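Local atomic coordinates of N-acetylneuraminate lyase (PDB entry 4WOZ), a protein that belongs to the dihydrodipicolinate synthetase family of TIM-barrel enzymes and is built as an assembly of four copies of the chain. Residues Ala21-Phe26 and Thr219-Gly224; Asn62-Thr67 and Gln281-Ala286; Pro206-Gly211 and Gln229-Thr234. All coordinates share one frame; numbering follows the deposited sequence.

Interaction 1 of 3, residues Ala21-Phe26 and Thr219-Gly224; sequences ALLVSF and TFNVNG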
ATOM      1  N   ALA A  21     -12.842 -10.548  22.854  1.00 24.41           N
ATOM      2  CA  ALA A  21     -12.862 -11.393  21.667  1.00 25.85           C
ATOM      3  C   ALA A  21     -12.303 -12.703  22.225  1.00 26.40           C
ATOM      4  O   ALA A  21     -11.104 -12.839  22.438  1.00 26.84           O
ATOM      5  CB  ALA A  21     -11.943 -10.823  20.580  1.00 25.17           C
ATOM      6  N   LEU A  22     -13.191 -13.650  22.488  1.00 29.05           N
ATOM      7  CA  LEU A  22     -12.821 -14.925  23.081  1.00 29.89           C
ATOM      8  C   LEU A  22     -11.755 -15.752  22.369  1.00 30.68           C
ATOM      9  O   LEU A  22     -11.848 -16.021  21.171  1.00 29.11           O
ATOM     10  CB  LEU A  22     -14.076 -15.785  23.260  1.00 30.17           C
ATOM     11  CG  LEU A  22     -13.917 -17.087  24.049  1.00 31.65           C
ATOM     12  CD1 LEU A  22     -13.586 -16.768  25.504  1.00 33.39           C
ATOM     13  CD2 LEU A  22     -15.202 -17.900  23.966  1.00 32.50           C
ATOM     14  N   LEU A  23     -10.739 -16.155  23.127  1.00 32.41           N
ATOM     15  CA  LEU A  23      -9.685 -17.004  22.592  1.00 33.50           C
ATOM     16  C   LEU A  23     -10.117 -18.427  22.871  1.00 33.33           C
ATOM     17  O   LEU A  23     -10.924 -18.677  23.764  1.00 32.50           O
ATOM     18  CB  LEU A  23      -8.337 -16.748  23.273  1.00 35.32           C
ATOM     19  CG  LEU A  23      -7.510 -15.568  22.764  1.00 36.45           C
ATOM     20  CD1 LEU A  23      -7.976 -14.300  23.445  1.00 38.46           C
ATOM     21  CD2 LEU A  23      -6.043 -15.803  23.057  1.00 37.04           C
ATOM     22  N   VAL A  24      -9.588 -19.362  22.097  1.00 34.58           N
ATOM     23  CA  VAL A  24      -9.930 -20.760  22.273  1.00 34.49           C
ATOM     24  C   VAL A  24      -8.706 -21.515  22.776  1.00 36.32           C
ATOM     25  O   VAL A  24      -7.571 -21.108  22.528  1.00 34.63           O
ATOM     26  CB  VAL A  24     -10.426 -21.365  20.947  1.00 34.09           C
ATOM     27  CG1 VAL A  24     -10.639 -22.867  21.095  1.00 33.50           C
ATOM     28  CG2 VAL A  24     -11.728 -20.680  20.530  1.00 32.48           C
ATOM     29  N   SER A  25      -8.942 -22.601  23.501  1.00 36.60           N
ATOM     30  CA  SER A  25      -7.856 -23.406  24.035  1.00 38.50           C
ATOM     31  C   SER A  25      -7.608 -24.589  23.106  1.00 39.09           C
ATOM     32  O   SER A  25      -8.550 -25.225  22.636  1.00 39.61           O
ATOM     33  CB  SER A  25      -8.213 -23.905  25.439  1.00 39.03           C
ATOM     34  OG  SER A  25      -7.162 -24.678  25.991  1.00 36.83           O
ATOM     35  N   PHE A  26      -6.338 -24.867  22.837  1.00 39.47           N
ATOM     36  CA  PHE A  26      -5.946 -25.975  21.971  1.00 40.36           C
ATOM     37  C   PHE A  26      -4.806 -26.726  22.637  1.00 40.73           C
ATOM     38  O   PHE A  26      -4.007 -26.129  23.359  1.00 39.43           O
ATOM     39  CB  PHE A  26      -5.449 -25.457  20.614  1.00 40.41           C
ATOM     40  CG  PHE A  26      -6.500 -24.768  19.797  1.00 40.48           C
ATOM     41  CD1 PHE A  26      -7.551 -25.491  19.240  1.00 42.21           C
ATOM     42  CD2 PHE A  26      -6.440 -23.397  19.581  1.00 40.50           C
ATOM     43  CE1 PHE A  26      -8.531 -24.855  18.478  1.00 42.03           C
ATOM     44  CE2 PHE A  26      -7.413 -22.749  18.821  1.00 41.38           C
ATOM     45  CZ  PHE A  26      -8.461 -23.481  18.269  1.00 41.78           C
ATOM     46  N   THR A 219      -7.184  -8.288  23.731  1.00 26.77           N
ATOM     47  CA  THR A 219      -6.387  -8.165  24.946  1.00 27.17           C
ATOM     48  C   THR A 219      -7.220  -8.106  26.212  1.00 28.53           C
ATOM     49  O   THR A 219      -6.681  -8.216  27.312  1.00 27.32           O
ATOM     50  CB  THR A 219      -5.465  -6.929  24.911  1.00 29.04           C
ATOM     51  OG1 THR A 219      -6.247  -5.730  24.976  1.00 26.57           O
ATOM     52  CG2 THR A 219      -4.630  -6.934  23.640  1.00 26.82           C
ATOM     53  N   PHE A 220      -8.533  -7.946  26.054  1.00 26.77           N
ATOM     54  CA  PHE A 220      -9.437  -7.891  27.200  1.00 26.42           C
ATOM     55  C   PHE A 220      -9.492  -9.240  27.921  1.00 26.24           C
ATOM     56  O   PHE A 220      -9.890  -9.314  29.081  1.00 26.16           O
ATOM     57  CB  PHE A 220     -10.842  -7.469  26.746  1.00 24.67           C
ATOM     58  CG  PHE A 220     -10.899  -6.089  26.135  1.00 24.27           C
ATOM     59  CD1 PHE A 220      -9.763  -5.291  26.056  1.00 24.04           C
ATOM     60  CD2 PHE A 220     -12.091  -5.599  25.613  1.00 26.65           C
ATOM     61  CE1 PHE A 220      -9.811  -4.024  25.462  1.00 26.08           C
ATOM     62  CE2 PHE A 220     -12.152  -4.338  25.017  1.00 24.63           C
ATOM     63  CZ  PHE A 220     -11.010  -3.549  24.942  1.00 25.92           C
ATOM     64  N   ASN A 221      -9.098 -10.308  27.232  1.00 25.23           N
ATOM     65  CA  ASN A 221      -9.081 -11.633  27.845  1.00 26.13           C
ATOM     66  C   ASN A 221      -8.149 -11.647  29.060  1.00 26.78           C
ATOM     67  O   ASN A 221      -8.360 -12.421  29.997  1.00 27.56           O
ATOM     68  CB  ASN A 221      -8.606 -12.684  26.841  1.00 25.37           C
ATOM     69  CG  ASN A 221      -9.670 -13.049  25.832  1.00 25.97           C
ATOM     70  OD1 ASN A 221     -10.515 -13.907  26.086  1.00 28.39           O
ATOM     71  ND2 ASN A 221      -9.643 -12.388  24.681  1.00 25.43           N
ATOM     72  N   VAL A 222      -7.123 -10.799  29.042  1.00 25.60           N
ATOM     73  CA  VAL A 222      -6.173 -10.733  30.151  1.00 27.33           C
ATOM     74  C   VAL A 222      -6.049  -9.343  30.759  1.00 29.04           C
ATOM     75  O   VAL A 222      -5.438  -9.181  31.822  1.00 29.32           O
ATOM     76  CB  VAL A 222      -4.743 -11.158  29.720  1.00 28.35           C
ATOM     77  CG1 VAL A 222      -4.709 -12.635  29.379  1.00 26.84           C
ATOM     78  CG2 VAL A 222      -4.288 -10.314  28.522  1.00 26.75           C
ATOM     79  N   ASN A 223      -6.627  -8.346  30.094  1.00 25.77           N
ATOM     80  CA  ASN A 223      -6.523  -6.971  30.569  1.00 26.34           C
ATOM     81  C   ASN A 223      -7.886  -6.293  30.717  1.00 25.20           C
ATOM     82  O   ASN A 223      -7.976  -5.069  30.674  1.00 25.21           O
ATOM     83  CB  ASN A 223      -5.635  -6.178  29.596  1.00 26.59           C
ATOM     84  CG  ASN A 223      -5.073  -4.907  30.207  1.00 26.08           C
ATOM     85  OD1 ASN A 223      -4.607  -4.910  31.345  1.00 23.28           O
ATOM     86  ND2 ASN A 223      -5.093  -3.815  29.439  1.00 23.04           N
ATOM     87  N   GLY A 224      -8.929  -7.099  30.902  1.00 26.59           N
ATOM     88  CA  GLY A 224     -10.280  -6.578  31.039  1.00 27.41           C
ATOM     89  C   GLY A 224     -10.492  -5.498  32.086  1.00 27.57           C
ATOM     90  O   GLY A 224     -11.293  -4.577  31.885  1.00 27.98           O
TER

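Interaction 2 of 3, residues Asn62-Thr67 and Gln281-Ala286; sequences NFMLST and QPMKEA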
ATOM      1  N   ASN A  62     -10.677 -18.401  14.674  1.00 33.52           N
ATOM      2  CA  ASN A  62     -11.830 -18.896  13.926  1.00 33.27           C
ATOM      3  C   ASN A  62     -11.516 -19.414  12.522  1.00 33.96           C
ATOM      4  O   ASN A  62     -11.905 -20.518  12.152  1.00 34.00           O
ATOM      5  CB  ASN A  62     -12.870 -17.782  13.811  1.00 32.36           C
ATOM      6  CG  ASN A  62     -14.122 -18.231  13.093  1.00 32.02           C
ATOM      7  OD1 ASN A  62     -14.889 -19.043  13.612  1.00 30.71           O
ATOM      8  ND2 ASN A  62     -14.335 -17.709  11.889  1.00 32.58           N
ATOM      9  N   PHE A  63     -10.811 -18.603  11.748  1.00 35.72           N
ATOM     10  CA  PHE A  63     -10.479 -18.942  10.370  1.00 38.29           C
ATOM     11  C   PHE A  63      -9.502 -20.094  10.162  1.00 37.20           C
ATOM     12  O   PHE A  63      -9.112 -20.383   9.034  1.00 37.89           O
ATOM     13  CB  PHE A  63      -9.982 -17.683   9.675  1.00 40.50           C
ATOM     14  CG  PHE A  63     -10.930 -16.531   9.804  1.00 42.71           C
ATOM     15  CD1 PHE A  63     -12.154 -16.547   9.144  1.00 42.72           C
ATOM     16  CD2 PHE A  63     -10.622 -15.451  10.624  1.00 44.17           C
ATOM     17  CE1 PHE A  63     -13.062 -15.507   9.297  1.00 44.56           C
ATOM     18  CE2 PHE A  63     -11.523 -14.401  10.788  1.00 46.65           C
ATOM     19  CZ  PHE A  63     -12.747 -14.430  10.122  1.00 46.86           C
ATOM     20  N   MET A  64      -9.111 -20.750  11.249  1.00 38.90           N
ATOM     21  CA  MET A  64      -8.209 -21.893  11.179  1.00 39.17           C
ATOM     22  C   MET A  64      -8.968 -23.121  11.668  1.00 38.88           C
ATOM     23  O   MET A  64      -8.389 -24.190  11.855  1.00 39.00           O
ATOM     24  CB  MET A  64      -6.983 -21.674  12.073  1.00 40.83           C
ATOM     25  CG  MET A  64      -6.108 -20.496  11.675  1.00 44.70           C
ATOM     26  SD  MET A  64      -4.660 -20.338  12.753  1.00 47.41           S
ATOM     27  CE  MET A  64      -3.503 -21.348  11.882  1.00 44.48           C
ATOM     28  N   LEU A  65     -10.271 -22.962  11.865  1.00 38.45           N
ATOM     29  CA  LEU A  65     -11.097 -24.054  12.367  1.00 39.33           C
ATOM     30  C   LEU A  65     -12.122 -24.567  11.370  1.00 38.77           C
ATOM     31  O   LEU A  65     -12.559 -23.838  10.482  1.00 37.90           O
ATOM     32  CB  LEU A  65     -11.822 -23.603  13.636  1.00 37.27           C
ATOM     33  CG  LEU A  65     -10.911 -23.042  14.730  1.00 39.97           C
ATOM     34  CD1 LEU A  65     -11.746 -22.578  15.916  1.00 38.68           C
ATOM     35  CD2 LEU A  65      -9.915 -24.108  15.151  1.00 39.23           C
ATOM     36  N   SER A  66     -12.507 -25.828  11.535  1.00 39.30           N
ATOM     37  CA  SER A  66     -13.507 -26.444  10.672  1.00 40.34           C
ATOM     38  C   SER A  66     -14.865 -25.965  11.163  1.00 40.93           C
ATOM     39  O   SER A  66     -15.000 -25.530  12.309  1.00 39.26           O
ATOM     40  CB  SER A  66     -13.435 -27.968  10.772  1.00 40.76           C
ATOM     41  OG  SER A  66     -13.661 -28.392  12.106  1.00 42.73           O
ATOM     42  N   THR A  67     -15.871 -26.044  10.301  1.00 41.42           N
ATOM     43  CA  THR A  67     -17.202 -25.595  10.668  1.00 43.00           C
ATOM     44  C   THR A  67     -17.735 -26.307  11.921  1.00 42.89           C
ATOM     45  O   THR A  67     -18.416 -25.692  12.740  1.00 42.49           O
ATOM     46  CB  THR A  67     -18.179 -25.783   9.495  1.00 44.31           C
ATOM     47  OG1 THR A  67     -19.442 -25.190   9.822  1.00 47.79           O
ATOM     48  CG2 THR A  67     -18.377 -27.261   9.197  1.00 48.59           C
ATOM     49  N   GLN A 281      -1.337 -24.497  14.551  1.00 37.35           N
ATOM     50  CA  GLN A 281      -0.339 -24.354  13.496  1.00 38.23           C
ATOM     51  C   GLN A 281      -1.065 -23.825  12.260  1.00 37.80           C
ATOM     52  O   GLN A 281      -2.262 -24.058  12.098  1.00 39.24           O
ATOM     53  CB  GLN A 281       0.302 -25.711  13.182  1.00 38.56           C
ATOM     54  CG  GLN A 281       1.259 -26.241  14.247  1.00 38.25           C
ATOM     55  CD  GLN A 281       2.493 -25.373  14.403  1.00 39.67           C
ATOM     56  OE1 GLN A 281       2.866 -24.641  13.488  1.00 38.99           O
ATOM     57  NE2 GLN A 281       3.141 -25.461  15.561  1.00 39.56           N
ATOM     58  N   PRO A 282      -0.350 -23.135  11.356  1.00 36.91           N
ATOM     59  CA  PRO A 282       1.080 -22.818  11.400  1.00 35.99           C
ATOM     60  C   PRO A 282       1.536 -21.712  12.357  1.00 35.29           C
ATOM     61  O   PRO A 282       2.650 -21.202  12.221  1.00 32.42           O
ATOM     62  CB  PRO A 282       1.393 -22.494   9.943  1.00 35.81           C
ATOM     63  CG  PRO A 282       0.148 -21.805   9.504  1.00 35.87           C
ATOM     64  CD  PRO A 282      -0.939 -22.695  10.078  1.00 36.07           C
ATOM     65  N   MET A 283       0.686 -21.312  13.300  1.00 35.57           N
ATOM     66  CA  MET A 283       1.113 -20.311  14.272  1.00 36.24           C
ATOM     67  C   MET A 283       2.118 -21.073  15.126  1.00 35.00           C
ATOM     68  O   MET A 283       1.812 -22.139  15.646  1.00 35.34           O
ATOM     69  CB  MET A 283      -0.063 -19.811  15.118  1.00 37.80           C
ATOM     70  CG  MET A 283      -0.879 -18.713  14.433  1.00 40.73           C
ATOM     71  SD  MET A 283      -2.086 -17.935  15.513  1.00 45.35           S
ATOM     72  CE  MET A 283      -3.468 -17.738  14.404  1.00 43.60           C
ATOM     73  N   LYS A 284       3.320 -20.530  15.253  1.00 36.45           N
ATOM     74  CA  LYS A 284       4.386 -21.197  15.989  1.00 36.63           C
ATOM     75  C   LYS A 284       4.144 -21.470  17.465  1.00 37.70           C
ATOM     76  O   LYS A 284       3.521 -20.681  18.177  1.00 36.70           O
ATOM     77  CB  LYS A 284       5.690 -20.408  15.858  1.00 36.11           C
ATOM     78  CG  LYS A 284       5.755 -19.181  16.752  1.00 36.71           C
ATOM     79  CD  LYS A 284       7.071 -18.436  16.589  1.00 40.27           C
ATOM     80  CE  LYS A 284       7.201 -17.856  15.192  1.00 38.63           C
ATOM     81  NZ  LYS A 284       8.418 -17.021  15.051  1.00 43.32           N
ATOM     82  N   GLU A 285       4.656 -22.608  17.912  1.00 36.40           N
ATOM     83  CA  GLU A 285       4.567 -22.992  19.307  1.00 37.48           C
ATOM     84  C   GLU A 285       5.569 -22.037  19.950  1.00 36.14           C
ATOM     85  O   GLU A 285       6.598 -21.732  19.349  1.00 34.99           O
ATOM     86  CB  GLU A 285       5.030 -24.438  19.471  1.00 40.17           C
ATOM     87  CG  GLU A 285       4.743 -25.049  20.826  1.00 44.02           C
ATOM     88  CD  GLU A 285       5.382 -26.416  20.983  1.00 46.04           C
ATOM     89  OE1 GLU A 285       5.217 -27.262  20.076  1.00 47.77           O
ATOM     90  OE2 GLU A 285       6.046 -26.643  22.012  1.00 45.90           O
ATOM     91  N   ALA A 286       5.275 -21.552  21.150  1.00 33.95           N
ATOM     92  CA  ALA A 286       6.185 -20.623  21.815  1.00 33.82           C
ATOM     93  C   ALA A 286       7.545 -21.260  22.084  1.00 34.03           C
ATOM     94  O   ALA A 286       7.627 -22.401  22.531  1.00 33.10           O
ATOM     95  CB  ALA A 286       5.572 -20.136  23.127  1.00 33.73           C
TER

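Interaction 3 of 3, residues Pro206-Gly211 and Gln229-Thr234; sequences PATVLG and QIFELT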
ATOM      1  N   PRO A 206      -8.823   7.317  22.695  1.00 27.03           N
ATOM      2  CA  PRO A 206      -9.278   8.249  21.658  1.00 27.64           C
ATOM      3  C   PRO A 206     -10.584   7.834  20.980  1.00 28.80           C
ATOM      4  O   PRO A 206     -11.348   8.681  20.523  1.00 30.72           O
ATOM      5  CB  PRO A 206      -8.094   8.303  20.686  1.00 26.23           C
ATOM      6  CG  PRO A 206      -7.402   6.980  20.893  1.00 28.72           C
ATOM      7  CD  PRO A 206      -7.476   6.807  22.392  1.00 26.49           C
ATOM      8  N   ALA A 207     -10.850   6.536  20.917  1.00 27.00           N
ATOM      9  CA  ALA A 207     -12.076   6.079  20.284  1.00 27.77           C
ATOM     10  C   ALA A 207     -13.269   6.371  21.196  1.00 28.23           C
ATOM     11  O   ALA A 207     -14.348   6.736  20.730  1.00 26.46           O
ATOM     12  CB  ALA A 207     -11.990   4.589  19.983  1.00 25.44           C
ATOM     13  N   THR A 208     -13.070   6.210  22.499  1.00 28.22           N
ATOM     14  CA  THR A 208     -14.138   6.460  23.452  1.00 28.65           C
ATOM     15  C   THR A 208     -14.537   7.930  23.446  1.00 27.08           C
ATOM     16  O   THR A 208     -15.718   8.248  23.554  1.00 25.68           O
ATOM     17  CB  THR A 208     -13.737   6.036  24.882  1.00 29.12           C
ATOM     18  OG1 THR A 208     -13.419   4.637  24.890  1.00 32.76           O
ATOM     19  CG2 THR A 208     -14.887   6.270  25.848  1.00 29.21           C
ATOM     20  N   VAL A 209     -13.561   8.825  23.308  1.00 27.38           N
ATOM     21  CA  VAL A 209     -13.870  10.250  23.285  1.00 29.50           C
ATOM     22  C   VAL A 209     -14.695  10.609  22.043  1.00 29.89           C
ATOM     23  O   VAL A 209     -15.359  11.645  22.011  1.00 28.50           O
ATOM     24  CB  VAL A 209     -12.584  11.123  23.336  1.00 29.93           C
ATOM     25  CG1 VAL A 209     -11.709  10.870  22.125  1.00 33.81           C
ATOM     26  CG2 VAL A 209     -12.956  12.581  23.385  1.00 35.27           C
ATOM     27  N   LEU A 210     -14.660   9.747  21.027  1.00 27.76           N
ATOM     28  CA  LEU A 210     -15.431   9.994  19.811  1.00 27.16           C
ATOM     29  C   LEU A 210     -16.836   9.399  19.904  1.00 27.01           C
ATOM     30  O   LEU A 210     -17.589   9.389  18.927  1.00 28.27           O
ATOM     31  CB  LEU A 210     -14.692   9.449  18.580  1.00 24.30           C
ATOM     32  CG  LEU A 210     -13.477  10.294  18.178  1.00 26.13           C
ATOM     33  CD1 LEU A 210     -12.804   9.701  16.943  1.00 26.78           C
ATOM     34  CD2 LEU A 210     -13.918  11.730  17.899  1.00 23.93           C
ATOM     35  N   GLY A 211     -17.184   8.904  21.088  1.00 26.76           N
ATOM     36  CA  GLY A 211     -18.512   8.359  21.305  1.00 26.87           C
ATOM     37  C   GLY A 211     -18.832   6.899  21.020  1.00 26.87           C
ATOM     38  O   GLY A 211     -20.012   6.569  20.889  1.00 26.60           O
ATOM     39  N   GLN A 229     -11.448   0.320  33.106  1.00 27.93           N
ATOM     40  CA  GLN A 229     -11.062   1.579  33.741  1.00 29.12           C
ATOM     41  C   GLN A 229     -10.911   2.678  32.684  1.00 27.49           C
ATOM     42  O   GLN A 229     -11.370   3.802  32.879  1.00 28.75           O
ATOM     43  CB  GLN A 229      -9.749   1.421  34.520  1.00 30.14           C
ATOM     44  CG  GLN A 229      -9.787   0.337  35.592  1.00 33.31           C
ATOM     45  CD  GLN A 229      -8.481   0.223  36.366  1.00 35.77           C
ATOM     46  OE1 GLN A 229      -7.397   0.182  35.779  1.00 34.42           O
ATOM     47  NE2 GLN A 229      -8.582   0.160  37.691  1.00 36.93           N
ATOM     48  N   ILE A 230     -10.278   2.354  31.559  1.00 26.89           N
ATOM     49  CA  ILE A 230     -10.093   3.340  30.496  1.00 27.22           C
ATOM     50  C   ILE A 230     -11.444   3.849  30.005  1.00 26.86           C
ATOM     51  O   ILE A 230     -11.666   5.048  29.923  1.00 26.73           O
ATOM     52  CB  ILE A 230      -9.321   2.749  29.281  1.00 27.89           C
ATOM     53  CG1 ILE A 230      -7.883   2.408  29.687  1.00 25.39           C
ATOM     54  CG2 ILE A 230      -9.302   3.758  28.129  1.00 25.66           C
ATOM     55  CD1 ILE A 230      -7.095   1.702  28.610  1.00 24.99           C
ATOM     56  N   PHE A 231     -12.338   2.923  29.679  1.00 28.17           N
ATOM     57  CA  PHE A 231     -13.666   3.275  29.188  1.00 29.93           C
ATOM     58  C   PHE A 231     -14.447   4.098  30.216  1.00 29.12           C
ATOM     59  O   PHE A 231     -14.944   5.178  29.916  1.00 28.94           O
ATOM     60  CB  PHE A 231     -14.435   1.993  28.846  1.00 32.88           C
ATOM     61  CG  PHE A 231     -15.667   2.219  28.014  1.00 34.02           C
ATOM     62  CD1 PHE A 231     -15.566   2.716  26.716  1.00 35.72           C
ATOM     63  CD2 PHE A 231     -16.929   1.932  28.526  1.00 36.60           C
ATOM     64  CE1 PHE A 231     -16.708   2.926  25.935  1.00 36.29           C
ATOM     65  CE2 PHE A 231     -18.084   2.138  27.754  1.00 39.73           C
ATOM     66  CZ  PHE A 231     -17.970   2.636  26.456  1.00 37.48           C
ATOM     67  N   GLU A 232     -14.537   3.590  31.438  1.00 30.31           N
ATOM     68  CA  GLU A 232     -15.280   4.276  32.488  1.00 30.34           C
ATOM     69  C   GLU A 232     -14.693   5.607  32.961  1.00 29.95           C
ATOM     70  O   GLU A 232     -15.440   6.544  33.241  1.00 29.28           O
ATOM     71  CB  GLU A 232     -15.506   3.312  33.655  1.00 32.10           C
ATOM     72  CG  GLU A 232     -16.680   2.376  33.378  1.00 36.01           C
ATOM     73  CD  GLU A 232     -16.814   1.247  34.377  1.00 37.78           C
ATOM     74  OE1 GLU A 232     -16.359   1.403  35.529  1.00 40.90           O
ATOM     75  OE2 GLU A 232     -17.395   0.204  34.010  1.00 39.07           O
ATOM     76  N   LEU A 233     -13.372   5.704  33.052  1.00 27.97           N
ATOM     77  CA  LEU A 233     -12.765   6.967  33.455  1.00 27.95           C
ATOM     78  C   LEU A 233     -13.082   8.007  32.378  1.00 29.41           C
ATOM     79  O   LEU A 233     -13.398   9.161  32.685  1.00 27.49           O
ATOM     80  CB  LEU A 233     -11.248   6.820  33.590  1.00 28.27           C
ATOM     81  CG  LEU A 233     -10.747   6.097  34.844  1.00 30.31           C
ATOM     82  CD1 LEU A 233      -9.296   5.686  34.645  1.00 29.39           C
ATOM     83  CD2 LEU A 233     -10.901   7.009  36.068  1.00 27.67           C
ATOM     84  N   THR A 234     -13.003   7.587  31.114  1.00 28.50           N
ATOM     85  CA  THR A 234     -13.281   8.479  29.996  1.00 30.01           C
ATOM     86  C   THR A 234     -14.725   8.980  30.036  1.00 29.93           C
ATOM     87  O   THR A 234     -14.970  10.177  29.933  1.00 30.49           O
ATOM     88  CB  THR A 234     -13.030   7.786  28.629  1.00 31.04           C
ATOM     89  OG1 THR A 234     -11.647   7.415  28.520  1.00 29.70           O
ATOM     90  CG2 THR A 234     -13.373   8.735  27.484  1.00 31.33           C
TER

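Interaction 1 of 3, residues Ala21-Phe26 and Thr219-Gly224
Asn221 carries this buried contact, with its side-chain amide facing the chain as it leaves the first barrel strand at Ala21. The sole hydrogen bond between the two segments runs from Asn221 ND2 to Ala21 O, 2.7 Å long and fairly straight, with an N-H...O angle of 162°. The exact position of ND2 is somewhat uncertain, because the model sets it too close to the end of Leu23. The same nitrogen also bonds to the carbonyl oxygen of Ser218, just ahead of the segment, while OD1 pairs with the side-chain nitrogen ND2 of Asn44 on helix 34-48. Asn221 CG lies anti to its own carbonyl carbon (chi1 -76°), which swings the amide off helix 220-235 toward Ala21.

Van der Waals contacts flank this amide. Leu23 heads toward the helix, its CD1 methyl near Asn221 CB (3.8 Å), though the exact place of that methyl is unsure. Leu22 starts its side chain away from the helix and packs on Ile40 and Ile41 of helix 34-48, yet its CA still passes 3.9 Å from Asn221 OD1.

The start of the helix is held by bonds at Thr219: its O accepts from both Val222 N (3.1 Å) and Asn223 N (2.8 Å), and its side-chain OG1 is bonded to Asp201. Nearby, Ala21 shares a backbone hydrogen bond with Gly217, where the first and eighth strands of the barrel meet.

The contact therefore lies at the C-terminal ends of these strands, the end at which TIM-barrel enzymes carry their active sites. With Ala21, Ser218 and Asn44 bonded to one amide, both polar atoms appear to be satisfied, and these partners probably fix which way it is flipped, within the doubt over ND2; this side chain thus ties the exits of both strands to helix 34-48.

Interaction 2 of 3, residues Asn62-Thr67 and Gln281-Ala286
Met64 and Gln281 are the nearest backbone positions here, their CA atoms 8.6 Å apart, so side chains have to span the gap. Both segments are loops of the TIM barrel: 62-67 follows strand 52-55, beginning with a short 3-10 turn (Leu65 N to Asn62 O, 3.0 Å) and ending where Ser66 N-caps helix 67-81, whereas 281-286 belongs to the irregular loop between helices 261-271 and 288-301. The peptide between Gln281 and Pro282 is cis, which places Gln281 O on the same side as Pro282 CD.

Met64 does the bridging. Its chain runs straight out through chi2 (-178°) and then bends at chi3 (90°), turning the CE methyl onto that cis peptide. CE lies 3.4 Å from Pro282 CD, a tight carbon-carbon approach. One atom back from CE, the sulfur of Met64 takes the tip of Met283: SD lies 3.3 Å from Met283 CE, the two chains crossing at a slant. The Met283 side chain also packs on Tyr262 and Gln263 of helix 261-271.

A second subunit of the assembly closes over this cluster: its Val94 packs on Met64, its Leu96 on Pro282 and its Phe124 on Met283. Lys284 reaches across to the same subunit and forms salt bridges with its Glu127 and Asp125, so the contact is part of a subunit interface as well as a junction of two loops. Gln281 O is buried by the contact and has no hydrogen-bond partner in the model; it faces the Met64 CE methyl at 3.0 Å.

Interaction 3 of 3, residues Pro206-Gly211 and Gln229-Thr234
Thr208 and Phe231 are the nearest backbone positions, CA atoms 6.6 Å apart, where helices 204-209 and 220-235 lie side by side in the outer layer of the TIM barrel. The first of them belongs to a beta-alpha-beta crossover, linking strand 195-198 to strand 214-217.

Thr208 fits between the ring of Phe231 and the methyl of Thr234, one turn apart on the other helix. Its OG1 sits at the edge of the Phe231 ring, near the ring plane and 3.4 Å from CD1, while bonding back to Met204 O of its own helix. With OG1 beside the backbone N (chi1 -59°), the methyl CG2 lies anti to that nitrogen and meets the Thr234 methyl CG2 at 3.3 Å, closer than carbons usually approach.

Both hydroxyls are hydrogen-bonded within their own helices, though that of Thr208 also touches the ring edge. A third subunit packs nearby, its Ile239 on Val209 and its Pro206 on Pro206. Thr234 OG1 donates to Ile230 O over 2.8 Å, tilted 29° from the carbonyl plane, and Thr234 N reaches the same oxygen from the opposite face.

Along the chain the segments run 21-26, 62-67, 206-211, 219-224, 229-234, 281-286, so interaction 1 alternates with both others, whereas both segments of interaction 3 fall between those of interaction 2. Interactions 1 and 2 have centres about 15 Å apart and touch directly, Phe26 CZ lying 3.5 Å from Leu65 CD2. Interactions 1 and 3 share helix 220-235, with centres about 21 Å apart. Interactions 2 and 3 have centres about 33 Å apart, on opposite sides of the chain's centre. Interaction 1 is enclosed within its own chain at the barrel's closing seam, while interaction 2 borders the second subunit and interaction 3 the third, linking the single barrel to two different interfaces.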